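Phosphopantothenoylcysteine decarboxylase (Cryptococcus neoformans, PDB 6EOA) binds flavin mononucleotide and probably decarboxylates phosphopantothenoylcysteine in coenzyme A biosynthesis, as a homooligomeric flavoprotein of the HFCD superfamily. Local coordinates at residues H124-L127 with R128-A131. Numbering follows the deposited sequence.
Sequences HIEL and RRWA
The methyl CG2 of Ile125 lies over one face of the Arg129 guanidinium. It sits above the centre of the group, with Ile125 CG2 3.6 Å from Arg129 CZ. The same methyl also covers one face of the Arg128 guanidinium, but displaced toward its rim, at 4.0 Å from Arg128 NH2. One branch of Ile125 thus serves two arginines. With chi1 at -64°, CG1 lies beside the backbone N, and CG2 is anti to it and turned toward both arginines. Arg128 runs alongside Ile125 and bends at chi3 (82°), which brings its NH1 within 3.9 Å of Ile125 CD1. Arg129 instead stays extended from CG to NE and slants across Ile125.

Glu126 reaches the Arg129 guanidinium obliquely. Its chain bends at chi2, and OE2 forms a salt bridge with Arg129 NH1 at 2.8 Å. Only OE2 makes the close contact with NH1, and the planes are 75° apart, so the pair is not a coplanar, two-pronged one.

The contact spans nearly all of helix 123-130. Backbone bonds link Arg129 N to Ile125 O at 3.1 Å, and Trp130 N to Glu126 O at 3.1 Å. Ala131 N closes the series on Leu127 O at 3.0 Å, and Ala131 is where the helical conformation ends. Leu127 and Trp130 face the parallel sheet, on Val68 and Val38 respectively. His124, near the start of the helix, touches FMN and Met179 of the second subunit. Ile125 and Arg128 pack on Asn176 of that subunit.

The helix therefore joins the sheet of this flavoprotein fold to a subunit interface beside the flavin. The Glu126 carboxylate would partly offset the positive charge of Arg129, and the Ile125 methyl gives both guanidinium groups a nonpolar surface to lie against.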
loop_
_atom_site.group_PDB
_atom_site.type_symbol
_atom_site.label_atom_id
_atom_site.label_comp_id
_atom_site.label_asym_id
_atom_site.label_seq_id
_atom_site.Cartn_x
_atom_site.Cartn_y
_atom_site.Cartn_z
ATOM N N HIS A 124 15.883 7.935 6.687
ATOM C CA HIS A 124 15.596 6.698 7.414
ATOM C C HIS A 124 16.881 5.922 7.711
ATOM O O HIS A 124 16.910 5.081 8.611
ATOM C CB HIS A 124 14.589 5.822 6.649
ATOM C CG HIS A 124 15.117 5.233 5.377
ATOM N ND1 HIS A 124 14.804 5.743 4.135
ATOM C CD2 HIS A 124 15.911 4.159 5.152
ATOM C CE1 HIS A 124 15.394 5.017 3.201
ATOM N NE2 HIS A 124 16.074 4.052 3.792
ATOM N N ILE A 125 17.940 6.214 6.962
ATOM C CA ILE A 125 19.253 5.641 7.250
ATOM C C ILE A 125 19.869 6.348 8.453
ATOM O O ILE A 125 20.392 5.705 9.361
ATOM C CB ILE A 125 20.208 5.748 6.039
ATOM C CG1 ILE A 125 19.680 4.918 4.866
ATOM C CG2 ILE A 125 21.611 5.293 6.417
ATOM C CD1 ILE A 125 19.436 3.460 5.200
ATOM N N GLU A 126 19.790 7.676 8.461
ATOM C CA GLU A 126 20.297 8.468 9.578
ATOM C C GLU A 126 19.604 8.101 10.889
ATOM O O GLU A 126 20.238 8.038 11.943
ATOM C CB GLU A 126 20.121 9.962 9.303
ATOM C CG GLU A 126 20.778 10.452 8.022
ATOM C CD GLU A 126 22.289 10.303 8.037
ATOM O OE1 GLU A 126 22.980 11.306 8.320
ATOM O OE2 GLU A 126 22.786 9.191 7.754
ATOM N N LEU A 127 18.298 7.856 10.815
ATOM C CA LEU A 127 17.515 7.511 11.995
ATOM C C LEU A 127 17.856 6.113 12.505
ATOM O O LEU A 127 17.869 5.872 13.714
ATOM C CB LEU A 127 16.018 7.614 11.689
ATOM C CG LEU A 127 15.437 9.030 11.686
ATOM C CD1 LEU A 127 14.059 9.048 11.057
ATOM C CD2 LEU A 127 15.379 9.582 13.109
ATOM N N ARG A 128 18.135 5.196 11.582
ATOM C CA ARG A 128 18.529 3.839 11.949
ATOM C C ARG A 128 19.849 3.828 12.712
ATOM O O ARG A 128 20.002 3.105 13.698
ATOM C CB ARG A 128 18.655 2.958 10.711
ATOM C CG ARG A 128 19.340 1.635 11.000
ATOM C CD ARG A 128 20.015 1.086 9.770
ATOM N NE ARG A 128 21.326 1.671 9.519
ATOM C CZ ARG A 128 21.983 1.535 8.373
ATOM N NH1 ARG A 128 21.438 0.844 7.379
ATOM N NH2 ARG A 128 23.179 2.092 8.216
ATOM N N ARG A 129 20.803 4.623 12.237
ATOM C CA ARG A 129 22.111 4.732 12.876
ATOM C C ARG A 129 21.985 5.316 14.278
ATOM O O ARG A 129 22.585 4.820 15.233
ATOM C CB ARG A 129 23.045 5.600 12.031
ATOM C CG ARG A 129 23.336 5.033 10.651
ATOM C CD ARG A 129 24.221 5.966 9.831
ATOM N NE ARG A 129 24.606 5.371 8.553
ATOM C CZ ARG A 129 24.964 6.071 7.480
ATOM N NH1 ARG A 129 24.980 7.397 7.525
ATOM N NH2 ARG A 129 25.299 5.446 6.358
ATOM N N TRP A 130 21.184 6.372 14.375
ATOM C CA TRP A 130 20.957 7.112 15.609
ATOM C C TRP A 130 20.312 6.264 16.706
ATOM O O TRP A 130 20.767 6.262 17.853
ATOM C CB TRP A 130 20.076 8.333 15.305
ATOM C CG TRP A 130 19.893 9.293 16.443
ATOM C CD1 TRP A 130 20.719 10.324 16.783
ATOM C CD2 TRP A 130 18.800 9.331 17.372
ATOM N NE1 TRP A 130 20.216 10.992 17.875
ATOM C CE2 TRP A 130 19.040 10.403 18.254
ATOM C CE3 TRP A 130 17.649 8.558 17.547
ATOM C CZ2 TRP A 130 18.169 10.721 19.296
ATOM C CZ3 TRP A 130 16.785 8.875 18.582
ATOM C CH2 TRP A 130 17.049 9.948 19.442
ATOM N N ALA A 131 19.253 5.544 16.340
ATOM C CA ALA A 131 18.406 4.835 17.301
ATOM C C ALA A 131 19.113 3.719 18.073
ATOM O O ALA A 131 19.815 2.888 17.493
ATOM C CB ALA A 131 17.193 4.265 16.584
#